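Local coordinates for protein Endonuclease/exonuclease/phosphatase (Beutenbergia cavernae DSM 12333, PDB 4RUW) that belongs to the endonuclease/exonuclease/phosphatase family, with a DNase I-like domain that binds a zinc ion followed by an immunoglobulin-like domain, at residues 64-69 and 108-113; 78-83 and 316-321; 96-101 and 133-138; 166-171 and 177-182. One frame throughout, in Å; residues are numbered along the deposited sequence.

Contact 1: 64-69 and 108-113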
loop_
_atom_site.group_PDB
_atom_site.type_symbol
_atom_site.label_atom_id
_atom_site.label_comp_id
_atom_site.label_asym_id
_atom_site.label_seq_id
_atom_site.Cartn_x
_atom_site.Cartn_y
_atom_site.Cartn_z
ATOM N N HIS A 64 -8.851 -12.740 -6.557
ATOM C CA HIS A 64 -10.258 -13.143 -6.658
ATOM C C HIS A 64 -10.399 -14.676 -6.758
ATOM O O HIS A 64 -11.149 -15.193 -7.592
ATOM C CB HIS A 64 -10.910 -12.456 -7.865
ATOM C CG HIS A 64 -12.405 -12.570 -7.905
ATOM N ND1 HIS A 64 -13.075 -13.244 -8.901
ATOM C CD2 HIS A 64 -13.356 -12.083 -7.070
ATOM C CE1 HIS A 64 -14.379 -13.177 -8.677
ATOM N NE2 HIS A 64 -14.572 -12.481 -7.571
ATOM N N THR A 65 -9.681 -15.397 -5.895
ATOM C CA THR A 65 -9.656 -16.870 -5.905
ATOM C C THR A 65 -9.387 -17.479 -7.280
ATOM O O THR A 65 -9.831 -18.593 -7.572
ATOM C CB THR A 65 -10.919 -17.507 -5.262
ATOM O OG1 THR A 65 -12.107 -17.117 -5.964
ATOM C CG2 THR A 65 -11.039 -17.087 -3.817
ATOM N N ALA A 66 -8.612 -16.763 -8.091
ATOM C CA ALA A 66 -8.251 -17.179 -9.452
ATOM C C ALA A 66 -9.437 -17.364 -10.388
ATOM O O ALA A 66 -9.325 -18.035 -11.410
ATOM C CB ALA A 66 -7.356 -18.428 -9.446
ATOM N N VAL A 67 -10.556 -16.732 -10.059
ATOM C CA VAL A 67 -11.726 -16.762 -10.924
ATOM C C VAL A 67 -11.788 -15.447 -11.694
ATOM O O VAL A 67 -11.941 -14.375 -11.118
ATOM C CB VAL A 67 -13.015 -16.998 -10.126
ATOM C CG1 VAL A 67 -14.231 -16.909 -11.041
ATOM C CG2 VAL A 67 -12.950 -18.360 -9.432
ATOM N N ALA A 68 -11.646 -15.539 -13.008
ATOM C CA ALA A 68 -11.560 -14.363 -13.856
ATOM C C ALA A 68 -12.931 -13.780 -14.165
ATOM O O ALA A 68 -13.877 -14.519 -14.410
ATOM C CB ALA A 68 -10.874 -14.734 -15.150
ATOM N N PRO A 69 -13.036 -12.443 -14.185
ATOM C CA PRO A 69 -14.312 -11.825 -14.560
ATOM C C PRO A 69 -14.748 -12.147 -15.993
ATOM O O PRO A 69 -15.940 -12.058 -16.281
ATOM C CB PRO A 69 -14.043 -10.320 -14.394
ATOM C CG PRO A 69 -12.544 -10.188 -14.435
ATOM C CD PRO A 69 -12.039 -11.438 -13.781
ATOM N N GLY A 108 -10.486 -25.730 -3.789
ATOM C CA GLY A 108 -9.372 -26.619 -3.522
ATOM C C GLY A 108 -8.237 -25.930 -2.783
ATOM O O GLY A 108 -8.431 -24.893 -2.151
ATOM N N ASP A 109 -7.046 -26.509 -2.867
ATOM C CA ASP A 109 -5.870 -26.003 -2.167
ATOM C C ASP A 109 -5.116 -25.036 -3.083
ATOM O O ASP A 109 -4.145 -25.408 -3.751
ATOM C CB ASP A 109 -4.970 -27.176 -1.760
ATOM C CG ASP A 109 -3.871 -26.784 -0.782
ATOM O OD1 ASP A 109 -3.502 -25.592 -0.713
ATOM O OD2 ASP A 109 -3.355 -27.693 -0.096
ATOM N N GLN A 110 -5.555 -23.784 -3.119
ATOM C CA GLN A 110 -4.940 -22.836 -4.049
ATOM C C GLN A 110 -3.469 -22.520 -3.758
ATOM O O GLN A 110 -2.688 -22.392 -4.696
ATOM C CB GLN A 110 -5.778 -21.562 -4.195
ATOM C CG GLN A 110 -7.220 -21.854 -4.564
ATOM C CD GLN A 110 -7.929 -20.633 -5.087
ATOM O OE1 GLN A 110 -8.117 -19.649 -4.369
ATOM N NE2 GLN A 110 -8.332 -20.685 -6.351
ATOM N N PRO A 111 -3.077 -22.398 -2.473
ATOM C CA PRO A 111 -1.646 -22.152 -2.249
ATOM C C PRO A 111 -0.774 -23.283 -2.802
ATOM O O PRO A 111 0.271 -23.012 -3.393
ATOM C CB PRO A 111 -1.540 -22.074 -0.719
ATOM C CG PRO A 111 -2.888 -21.625 -0.283
ATOM C CD PRO A 111 -3.843 -22.296 -1.216
ATOM N N ALA A 112 -1.203 -24.531 -2.640
ATOM C CA ALA A 112 -0.422 -25.650 -3.149
ATOM C C ALA A 112 -0.382 -25.633 -4.673
ATOM O O ALA A 112 0.649 -25.928 -5.281
ATOM C CB ALA A 112 -0.982 -26.961 -2.643
ATOM N N ARG A 113 -1.499 -25.283 -5.300
ATOM C CA ARG A 113 -1.549 -25.249 -6.754
ATOM C C ARG A 113 -0.671 -24.123 -7.318
ATOM O O ARG A 113 0.063 -24.314 -8.290
ATOM C CB ARG A 113 -2.999 -25.126 -7.226
ATOM C CG ARG A 113 -3.167 -25.050 -8.732
ATOM C CD ARG A 113 -2.514 -26.212 -9.458
ATOM N NE ARG A 113 -2.890 -26.186 -10.869
ATOM C CZ ARG A 113 -2.164 -26.692 -11.860
ATOM N NH1 ARG A 113 -1.005 -27.285 -11.610
ATOM N NH2 ARG A 113 -2.604 -26.589 -13.104
#
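Gln110 points its side chain from the first turn of a helix at the backbone of Thr65, and its amide does nearly all the touching. NE2 donates to Thr65 O at 2.8 Å with an almost straight N-H...O angle of 174°. The acceptor lies in the plane of the amide, but the amide nitrogen stands above the carbonyl plane of Thr65. The other end of the amide rests against the same residue, with Gln110 OE1 3.6 Å from Thr65 CB, where the two side chains cross obliquely. Ala66 adds its methyl, CB being 4.0 Å from Gln110 NE2. CG of Gln110 is anti to the carbonyl carbon (chi1 -54°) and the chain runs on extended, which carries the amide across to the loop. Its rotation is further fixed from outside: OE1 accepts from His98 N and NE2 also donates to Glu77 OE2, so both polar atoms of this buried amide are satisfied. On the loop side, His64 O takes Thr65 OG1 and Val67 N from opposite faces of its plane. The contact joins the loop after strand 55-62 to the start of helix 110-118, beside the end of strand 91-98, while Ile80 of helix 77-87 packs on Ala66.

Contact 2: 78-83 and 316-321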
loop_
_atom_site.group_PDB
_atom_site.type_symbol
_atom_site.label_atom_id
_atom_site.label_comp_id
_atom_site.label_asym_id
_atom_site.label_seq_id
_atom_site.Cartn_x
_atom_site.Cartn_y
_atom_site.Cartn_z
ATOM N N PRO A 78 -3.575 -21.286 -13.300
ATOM C CA PRO A 78 -2.509 -21.061 -14.293
ATOM C C PRO A 78 -2.489 -19.659 -14.882
ATOM O O PRO A 78 -1.434 -19.131 -15.196
ATOM C CB PRO A 78 -2.826 -22.089 -15.386
ATOM C CG PRO A 78 -3.461 -23.200 -14.640
ATOM C CD PRO A 78 -4.314 -22.531 -13.588
ATOM N N ARG A 79 -3.641 -19.056 -15.036
ATOM C CA ARG A 79 -3.729 -17.730 -15.582
ATOM C C ARG A 79 -3.093 -16.709 -14.605
ATOM O O ARG A 79 -2.379 -15.853 -14.992
ATOM C CB ARG A 79 -5.189 -17.452 -15.847
ATOM C CG ARG A 79 -5.427 -16.449 -16.873
ATOM C CD ARG A 79 -6.876 -16.423 -17.276
ATOM N NE ARG A 79 -7.102 -15.187 -17.960
ATOM C CZ ARG A 79 -8.275 -14.724 -18.303
ATOM N NH1 ARG A 79 -9.370 -15.386 -18.029
ATOM N NH2 ARG A 79 -8.363 -13.597 -18.914
ATOM N N ILE A 80 -3.349 -16.875 -13.317
ATOM C CA ILE A 80 -2.725 -16.067 -12.279
ATOM C C ILE A 80 -1.206 -16.283 -12.283
ATOM O O ILE A 80 -0.422 -15.328 -12.269
ATOM C CB ILE A 80 -3.316 -16.426 -10.889
ATOM C CG1 ILE A 80 -4.825 -16.127 -10.831
ATOM C CG2 ILE A 80 -2.550 -15.728 -9.762
ATOM C CD1 ILE A 80 -5.207 -14.700 -11.151
ATOM N N ALA A 81 -0.788 -17.542 -12.296
ATOM C CA ALA A 81 0.629 -17.860 -12.260
ATOM C C ALA A 81 1.379 -17.297 -13.460
ATOM O O ALA A 81 2.513 -16.858 -13.334
ATOM C CB ALA A 81 0.827 -19.357 -12.161
ATOM N N ALA A 82 0.749 -17.321 -14.631
ATOM C CA ALA A 82 1.411 -16.829 -15.839
ATOM C C ALA A 82 1.699 -15.329 -15.739
ATOM O O ALA A 82 2.731 -14.857 -16.207
ATOM C CB ALA A 82 0.587 -17.143 -17.082
ATOM N N VAL A 83 0.794 -14.581 -15.115
ATOM C CA VAL A 83 1.019 -13.153 -14.913
ATOM C C VAL A 83 2.177 -12.927 -13.937
ATOM O O VAL A 83 3.077 -12.124 -14.202
ATOM C CB VAL A 83 -0.249 -12.439 -14.413
ATOM C CG1 VAL A 83 0.080 -11.029 -13.935
ATOM C CG2 VAL A 83 -1.305 -12.405 -15.512
ATOM N N ARG A 316 -5.111 -8.638 -18.158
ATOM C CA ARG A 316 -5.831 -7.791 -17.218
ATOM C C ARG A 316 -7.133 -8.408 -16.706
ATOM O O ARG A 316 -7.549 -8.123 -15.585
ATOM C CB ARG A 316 -6.080 -6.400 -17.807
ATOM C CG ARG A 316 -7.176 -6.346 -18.852
ATOM C CD ARG A 316 -7.171 -5.012 -19.590
ATOM N NE ARG A 316 -5.965 -4.879 -20.405
ATOM C CZ ARG A 316 -5.573 -3.752 -20.988
ATOM N NH1 ARG A 316 -6.281 -2.641 -20.833
ATOM N NH2 ARG A 316 -4.466 -3.731 -21.715
ATOM N N PHE A 317 -7.764 -9.265 -17.506
ATOM C CA PHE A 317 -9.042 -9.845 -17.104
ATOM C C PHE A 317 -8.913 -11.135 -16.305
ATOM O O PHE A 317 -9.905 -11.810 -16.056
ATOM C CB PHE A 317 -9.987 -9.989 -18.301
ATOM C CG PHE A 317 -10.344 -8.670 -18.921
ATOM C CD1 PHE A 317 -11.028 -7.718 -18.177
ATOM C CD2 PHE A 317 -9.983 -8.362 -20.221
ATOM C CE1 PHE A 317 -11.349 -6.493 -18.718
ATOM C CE2 PHE A 317 -10.306 -7.133 -20.768
ATOM C CZ PHE A 317 -10.984 -6.199 -20.011
ATOM N N ALA A 318 -7.696 -11.452 -15.870
ATOM C CA ALA A 318 -7.471 -12.641 -15.055
ATOM C C ALA A 318 -8.077 -12.517 -13.650
ATOM O O ALA A 318 -8.355 -13.532 -13.001
ATOM C CB ALA A 318 -5.993 -12.946 -14.961
ATOM N N SER A 319 -8.265 -11.281 -13.186
ATOM C CA SER A 319 -8.869 -11.017 -11.881
ATOM C C SER A 319 -9.675 -9.729 -11.958
ATOM O O SER A 319 -9.507 -8.947 -12.893
ATOM C CB SER A 319 -7.792 -10.879 -10.798
ATOM O OG SER A 319 -8.379 -10.448 -9.577
ATOM N N ASP A 320 -10.553 -9.499 -10.986
ATOM C CA ASP A 320 -11.265 -8.228 -10.935
ATOM C C ASP A 320 -10.445 -7.089 -10.313
ATOM O O ASP A 320 -10.908 -5.946 -10.273
ATOM C CB ASP A 320 -12.659 -8.370 -10.294
ATOM C CG ASP A 320 -12.614 -8.752 -8.829
ATOM O OD1 ASP A 320 -11.537 -9.087 -8.298
ATOM O OD2 ASP A 320 -13.691 -8.727 -8.207
ATOM N N HIS A 321 -9.235 -7.399 -9.835
ATOM C CA HIS A 321 -8.248 -6.372 -9.491
ATOM C C HIS A 321 -7.061 -6.513 -10.420
ATOM O O HIS A 321 -6.784 -7.614 -10.910
ATOM C CB HIS A 321 -7.724 -6.538 -8.062
ATOM C CG HIS A 321 -8.708 -6.179 -6.990
ATOM N ND1 HIS A 321 -8.482 -5.167 -6.080
ATOM C CD2 HIS A 321 -9.913 -6.711 -6.673
ATOM C CE1 HIS A 321 -9.510 -5.085 -5.254
ATOM N NE2 HIS A 321 -10.391 -6.008 -5.593
#
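Arg79 and Ala318 meet through van der Waals packing, and no hydrogen bond links the two segments. The guanidinium lies flat over the backbone of the loop: Ala318 CA sits 3.8 Å above its plane, offset toward the rim, and Arg79 NH2 comes within 3.6 Å of Phe317 C. The Ala318 methyl lies alongside the arginine chain, 3.9 Å from Arg79 NE and 4.0 Å from Arg79 CG. With CG anti to the backbone N (chi1 -156°) and the chain extended from CG to NE, the flat group is brought over the loop at full length.

Between apolar side chains the one contact is Ile80 CD1 to Ala318 CB, 4.3 Å; the same CD1 also touches Ala318 O at 3.8 Å.

Charge enters from beside the segments: Arg79 NH1 pairs with Asp70 and NE with Asp315, two salt bridges that hold the guanidinium in place. Within the loop, Ser319 OG accepts from His321 N at 3.2 Å, an ST turn.

Helix 77-87 thus leans on the loop between strands 304-311 and 324-330. Trp61 of strand 55-62 touches both sides, packing against Ile80 and Ser319, and helix 110-118 lies against Pro78 and Ala81.

Contact 3: 96-101 and 133-138. With ZN (zinc ion), chain B.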
loop_
_atom_site.group_PDB
_atom_site.type_symbol
_atom_site.label_atom_id
_atom_site.label_comp_id
_atom_site.label_asym_id
_atom_site.label_seq_id
_atom_site.Cartn_x
_atom_site.Cartn_y
_atom_site.Cartn_z
ATOM N N GLU A 96 -7.077 -12.969 -1.323
ATOM C CA GLU A 96 -8.175 -13.801 -1.813
ATOM C C GLU A 96 -7.682 -15.118 -2.404
ATOM O O GLU A 96 -8.045 -15.500 -3.517
ATOM C CB GLU A 96 -9.049 -13.036 -2.806
ATOM C CG GLU A 96 -9.837 -11.907 -2.171
ATOM C CD GLU A 96 -10.808 -12.408 -1.120
ATOM O OE1 GLU A 96 -11.733 -13.167 -1.480
ATOM O OE2 GLU A 96 -10.641 -12.054 0.068
ATOM N N VAL A 97 -6.861 -15.816 -1.627
ATOM C CA VAL A 97 -6.395 -17.139 -1.972
ATOM C C VAL A 97 -7.084 -18.111 -1.019
ATOM O O VAL A 97 -6.962 -17.972 0.200
ATOM C CB VAL A 97 -4.853 -17.254 -1.813
ATOM C CG1 VAL A 97 -4.381 -18.618 -2.291
ATOM C CG2 VAL A 97 -4.131 -16.134 -2.550
ATOM N N HIS A 98 -7.833 -19.068 -1.566
ATOM C CA HIS A 98 -8.566 -20.010 -0.722
ATOM C C HIS A 98 -7.816 -21.312 -0.516
ATOM O O HIS A 98 -7.038 -21.754 -1.367
ATOM C CB HIS A 98 -9.967 -20.314 -1.269
ATOM C CG HIS A 98 -10.973 -19.249 -0.950
ATOM N ND1 HIS A 98 -12.334 -19.482 -1.025
ATOM C CD2 HIS A 98 -10.807 -17.966 -0.560
ATOM C CE1 HIS A 98 -12.962 -18.356 -0.678
ATOM N NE2 HIS A 98 -12.067 -17.436 -0.400
ATOM N N ARG A 99 -8.057 -21.922 0.636
ATOM C CA ARG A 99 -7.606 -23.270 0.880
ATOM C C ARG A 99 -8.822 -24.012 1.418
ATOM O O ARG A 99 -9.160 -23.905 2.602
ATOM C CB ARG A 99 -6.435 -23.280 1.861
ATOM C CG ARG A 99 -5.877 -24.666 2.122
ATOM C CD ARG A 99 -4.400 -24.624 2.456
ATOM N NE ARG A 99 -4.139 -24.144 3.808
ATOM C CZ ARG A 99 -2.919 -23.921 4.291
ATOM N NH1 ARG A 99 -1.854 -24.121 3.526
ATOM N NH2 ARG A 99 -2.758 -23.491 5.532
ATOM N N ASP A 100 -9.506 -24.721 0.521
ATOM C CA ASP A 100 -10.824 -25.292 0.802
ATOM C C ASP A 100 -10.814 -26.810 0.746
ATOM O O ASP A 100 -10.192 -27.394 -0.141
ATOM C CB ASP A 100 -11.854 -24.862 -0.247
ATOM C CG ASP A 100 -12.082 -23.371 -0.312
ATOM O OD1 ASP A 100 -11.831 -22.631 0.677
ATOM O OD2 ASP A 100 -12.547 -22.931 -1.389
ATOM N N ALA A 101 -11.550 -27.437 1.659
ATOM C CA ALA A 101 -11.882 -28.853 1.564
ATOM C C ALA A 101 -12.872 -29.046 0.402
ATOM O O ALA A 101 -13.453 -28.080 -0.079
ATOM C CB ALA A 101 -12.499 -29.318 2.886
ATOM N N VAL A 133 -12.444 -18.623 8.081
ATOM C CA VAL A 133 -12.881 -19.977 7.746
ATOM C C VAL A 133 -14.376 -20.021 7.485
ATOM O O VAL A 133 -15.107 -19.103 7.858
ATOM C CB VAL A 133 -12.533 -20.995 8.852
ATOM C CG1 VAL A 133 -11.029 -21.043 9.059
ATOM C CG2 VAL A 133 -13.256 -20.655 10.147
ATOM N N ASP A 134 -14.813 -21.092 6.824
ATOM C CA ASP A 134 -16.230 -21.381 6.613
ATOM C C ASP A 134 -16.973 -20.239 5.933
ATOM O O ASP A 134 -17.922 -19.674 6.486
ATOM C CB ASP A 134 -16.904 -21.774 7.927
ATOM C CG ASP A 134 -16.309 -23.031 8.522
ATOM O OD1 ASP A 134 -15.574 -23.741 7.800
ATOM O OD2 ASP A 134 -16.583 -23.319 9.705
ATOM N N LEU A 135 -16.535 -19.920 4.720
ATOM C CA LEU A 135 -17.112 -18.841 3.940
ATOM C C LEU A 135 -18.236 -19.351 3.055
ATOM O O LEU A 135 -18.216 -20.501 2.609
ATOM C CB LEU A 135 -16.040 -18.196 3.058
ATOM C CG LEU A 135 -14.809 -17.600 3.753
ATOM C CD1 LEU A 135 -13.713 -18.641 3.976
ATOM C CD2 LEU A 135 -14.259 -16.412 2.981
ATOM N N PRO A 136 -19.220 -18.489 2.785
ATOM C CA PRO A 136 -20.247 -18.817 1.796
ATOM C C PRO A 136 -19.628 -19.078 0.419
ATOM O O PRO A 136 -18.785 -18.311 -0.048
ATOM C CB PRO A 136 -21.121 -17.557 1.772
ATOM C CG PRO A 136 -20.929 -16.952 3.124
ATOM C CD PRO A 136 -19.485 -17.203 3.450
ATOM N N HIS A 137 -20.027 -20.189 -0.191
ATOM C CA HIS A 137 -19.659 -20.539 -1.555
ATOM C C HIS A 137 -20.953 -20.949 -2.243
ATOM O O HIS A 137 -21.638 -21.851 -1.769
ATOM C CB HIS A 137 -18.706 -21.736 -1.571
ATOM C CG HIS A 137 -17.291 -21.411 -1.202
ATOM N ND1 HIS A 137 -16.920 -20.989 0.062
ATOM C CD2 HIS A 137 -16.145 -21.477 -1.923
ATOM C CE1 HIS A 137 -15.612 -20.803 0.092
ATOM N NE2 HIS A 137 -15.113 -21.085 -1.101
ATOM N N GLU A 138 -21.296 -20.289 -3.320
ATOM C CA GLU A 138 -22.503 -20.627 -4.086
ATOM C C GLU A 138 -23.758 -20.546 -3.194
ATOM O O GLU A 138 -24.625 -21.364 -3.278
ATOM C CB GLU A 138 -22.348 -21.997 -4.767
ATOM C CG GLU A 138 -21.366 -22.047 -5.941
ATOM C CD GLU A 138 -21.154 -23.436 -6.539
ATOM O OE1 GLU A 138 -20.441 -23.555 -7.530
ATOM O OE2 GLU A 138 -21.667 -24.427 -6.014
HETATM ZN ZN ZN B . -13.197 -21.154 -1.665
#
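His98, Asp100 and His137 converge on one zinc ion, and the metal makes this contact tight. His98 ND1 and His137 NE2 each bind it at 2.0 Å, and Asp100 OD2 at 1.9 Å. The ligand atoms are therefore forced together: His137 NE2 is 3.2 Å from His98 ND1, a metal-imposed approach and no hydrogen bond. The imidazoles arrive from opposite directions and meet rim to rim, their centroids 5.1 Å apart and their planes at 57°, so neither lies over the other's face. The Asp100 carboxylate stands nearly perpendicular to the His137 ring, at 84°.

Second-shell bonds orient the ligands. His137 ND1 donates to Leu135 O (2.9 Å), which lies in the ring plane while the donor stands above the carbonyl plane; this leaves NE2 directed at the zinc. Asp100 OD1 accepts from Ser146 N, which should help fix the carboxylate's rotation.

Beyond the metal the packing thins out. Leu135, itself partly exposed, meets His98 by a single methyl: only CD2 comes toward His98 NE2, at 4.2 Å and obliquely. Asn147 of strand 146-153 touches both residues.

His107 supplies the fourth protein ligand through ND1. The result is a zinc site of three histidines and one aspartate in the DNase I-like domain, built in this contact from the end of strand 91-98 and the loop after it, with His137 reaching in from the short strand 136-137.

Contact 4: 166-171 and 177-182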
loop_
_atom_site.group_PDB
_atom_site.type_symbol
_atom_site.label_atom_id
_atom_site.label_comp_id
_atom_site.label_asym_id
_atom_site.label_seq_id
_atom_site.Cartn_x
_atom_site.Cartn_y
_atom_site.Cartn_z
ATOM N N LEU A 166 -7.289 -9.253 12.710
ATOM C CA LEU A 166 -7.762 -7.879 12.654
ATOM C C LEU A 166 -9.272 -7.903 12.892
ATOM O O LEU A 166 -9.973 -8.698 12.296
ATOM C CB LEU A 166 -7.410 -7.257 11.295
ATOM C CG LEU A 166 -5.916 -7.231 10.949
ATOM C CD1 LEU A 166 -5.702 -6.760 9.521
ATOM C CD2 LEU A 166 -5.129 -6.359 11.913
ATOM N N PRO A 167 -9.779 -7.020 13.761
ATOM C CA PRO A 167 -11.138 -7.099 14.308
ATOM C C PRO A 167 -12.222 -6.604 13.354
ATOM O O PRO A 167 -11.941 -5.780 12.502
ATOM C CB PRO A 167 -11.063 -6.140 15.497
ATOM C CG PRO A 167 -10.138 -5.075 15.023
ATOM C CD PRO A 167 -9.069 -5.827 14.262
ATOM N N ASN A 168 -13.450 -7.089 13.531
ATOM C CA ASN A 168 -14.632 -6.504 12.899
ATOM C C ASN A 168 -15.712 -6.232 13.947
ATOM O O ASN A 168 -16.883 -6.550 13.760
ATOM C CB ASN A 168 -15.183 -7.409 11.793
ATOM C CG ASN A 168 -14.632 -7.060 10.417
ATOM O OD1 ASN A 168 -13.924 -7.855 9.811
ATOM N ND2 ASN A 168 -14.969 -5.874 9.917
ATOM N N GLU A 169 -15.308 -5.641 15.066
ATOM C CA GLU A 169 -16.206 -5.471 16.204
ATOM C C GLU A 169 -17.373 -4.521 15.934
ATOM O O GLU A 169 -18.463 -4.718 16.451
ATOM C CB GLU A 169 -15.411 -5.040 17.442
ATOM C CG GLU A 169 -16.220 -4.916 18.732
ATOM C CD GLU A 169 -16.768 -6.239 19.260
ATOM O OE1 GLU A 169 -16.358 -7.321 18.781
ATOM O OE2 GLU A 169 -17.625 -6.191 20.169
ATOM N N ASN A 170 -17.156 -3.487 15.133
ATOM C CA ASN A 170 -18.258 -2.576 14.827
ATOM C C ASN A 170 -19.269 -3.185 13.865
ATOM O O ASN A 170 -20.472 -3.017 14.029
ATOM C CB ASN A 170 -17.736 -1.246 14.294
ATOM C CG ASN A 170 -16.861 -0.537 15.300
ATOM O OD1 ASN A 170 -17.351 -0.023 16.307
ATOM N ND2 ASN A 170 -15.557 -0.512 15.042
ATOM N N TYR A 171 -18.772 -3.905 12.866
ATOM C CA TYR A 171 -19.633 -4.581 11.906
ATOM C C TYR A 171 -20.453 -5.684 12.569
ATOM O O TYR A 171 -21.652 -5.808 12.325
ATOM C CB TYR A 171 -18.779 -5.153 10.777
ATOM C CG TYR A 171 -19.504 -5.979 9.747
ATOM C CD1 TYR A 171 -20.505 -5.426 8.962
ATOM C CD2 TYR A 171 -19.146 -7.300 9.526
ATOM C CE1 TYR A 171 -21.151 -6.179 7.996
ATOM C CE2 TYR A 171 -19.779 -8.057 8.564
ATOM C CZ TYR A 171 -20.787 -7.492 7.803
ATOM O OH TYR A 171 -21.427 -8.243 6.843
ATOM N N LEU A 177 -13.851 -13.930 12.917
ATOM C CA LEU A 177 -12.728 -13.230 12.325
ATOM C C LEU A 177 -12.771 -13.348 10.804
ATOM O O LEU A 177 -13.114 -14.401 10.259
ATOM C CB LEU A 177 -11.425 -13.756 12.905
ATOM C CG LEU A 177 -11.255 -13.308 14.358
ATOM C CD1 LEU A 177 -10.167 -14.107 15.050
ATOM C CD2 LEU A 177 -10.961 -11.815 14.414
ATOM N N ARG A 178 -12.453 -12.245 10.130
ATOM C CA ARG A 178 -12.530 -12.168 8.675
ATOM C C ARG A 178 -11.253 -11.659 8.016
ATOM O O ARG A 178 -11.010 -11.960 6.842
ATOM C CB ARG A 178 -13.686 -11.268 8.241
ATOM C CG ARG A 178 -15.040 -11.724 8.741
ATOM C CD ARG A 178 -16.127 -10.717 8.409
ATOM N NE ARG A 178 -17.393 -11.104 9.025
ATOM C CZ ARG A 178 -18.295 -11.904 8.463
ATOM N NH1 ARG A 178 -18.084 -12.404 7.252
ATOM N NH2 ARG A 178 -19.408 -12.206 9.119
ATOM N N ARG A 179 -10.454 -10.872 8.740
ATOM C CA ARG A 179 -9.285 -10.211 8.155
ATOM C C ARG A 179 -8.079 -10.465 9.044
ATOM O O ARG A 179 -8.218 -10.599 10.270
ATOM C CB ARG A 179 -9.515 -8.699 8.057
ATOM C CG ARG A 179 -10.781 -8.301 7.306
ATOM C CD ARG A 179 -10.786 -8.769 5.869
ATOM N NE ARG A 179 -12.042 -8.403 5.226
ATOM C CZ ARG A 179 -12.305 -8.580 3.938
ATOM N NH1 ARG A 179 -11.387 -9.121 3.152
ATOM N NH2 ARG A 179 -13.479 -8.204 3.442
ATOM N N SER A 180 -6.890 -10.517 8.455
ATOM C CA SER A 180 -5.676 -10.633 9.257
ATOM C C SER A 180 -4.472 -10.051 8.539
ATOM O O SER A 180 -4.529 -9.754 7.338
ATOM C CB SER A 180 -5.402 -12.091 9.639
ATOM O OG SER A 180 -5.033 -12.852 8.500
ATOM N N LEU A 181 -3.392 -9.889 9.293
ATOM C CA LEU A 181 -2.111 -9.425 8.790
ATOM C C LEU A 181 -1.126 -10.584 8.836
ATOM O O LEU A 181 -1.039 -11.281 9.852
ATOM C CB LEU A 181 -1.607 -8.298 9.684
ATOM C CG LEU A 181 -0.144 -7.897 9.535
ATOM C CD1 LEU A 181 0.102 -7.221 8.206
ATOM C CD2 LEU A 181 0.282 -7.008 10.688
ATOM N N LEU A 182 -0.408 -10.801 7.733
ATOM C CA LEU A 182 0.653 -11.799 7.666
ATOM C C LEU A 182 1.992 -11.082 7.566
ATOM O O LEU A 182 2.178 -10.229 6.705
ATOM C CB LEU A 182 0.462 -12.697 6.444
ATOM C CG LEU A 182 1.629 -13.624 6.097
ATOM C CD1 LEU A 182 1.928 -14.578 7.252
ATOM C CD2 LEU A 182 1.343 -14.382 4.811
HETATM O O HOH W 1 -12.112 -9.568 11.024
HETATM O O HOH W 2 -14.281 -7.782 6.970
#
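Tyr171 turns the edge of its ring to the guanidinium of Arg178. CE2 lies over one face of the guanidinium, 3.9 Å from Arg178 NE, which itself lies in the ring plane; the planes are 79° apart, and with NE at the rim the charge does not sit over the aromatic face. The Arg178 chain, extended from CG to NE, passes the amide of Asn168 at about a right angle, with Asn168 OD1 3.8 Å from Arg178 CB. At its far end NH2 forms a salt bridge with Glu172. Arg179 presents its guanidinium edge to a water that accepts from NE and donates to Asn168 OD1. A second water donates to Leu166 O (2.6 Å) and Asn168 OD1 and accepts from Arg178 N, so OD1 takes two waters while ND2 is held by Asp212 and Ser202.

These bonds gather at the base of the loop that joins antiparallel strands 157-166 and 179-188, a beta hairpin in one sheet of the DNase I-like domain. Leu166 N donates to Arg179 O at 2.9 Å. Leu166 is also the main apolar piece: CG anti to the carbonyl carbon (chi1 -59°) lets CD1 lie along the neighbouring strand, 3.6 Å from Ser180 C and 4.4 Å from Leu181 CB. Ile219 of helix 207-222 packs on Leu166. From the loop side, Leu177 brings CD2 to 3.9 Å from Leu166 O.

Overall arrangement
From the N terminus, the loop after strand 55-62 opens contact 1, and helix 77-87 opens contact 2 before contact 1 closes at helix 110-118, so the two cross. Contact 3 starts at the end of strand 91-98, also before that closure, and ends at 133-138; it crosses contact 1 as well, which touches both neighbours. Contact 4 follows in series and closes a short hairpin loop in the other sheet of the domain. Contact 2 closes last, at 316-321, and its long loop encloses contacts 3 and 4. Contacts 1 and 2 tie helices 110-118 and 77-87 to loops at the ends of one sheet's strands; contact 3 ties strand 91-98 to short strand 136-137.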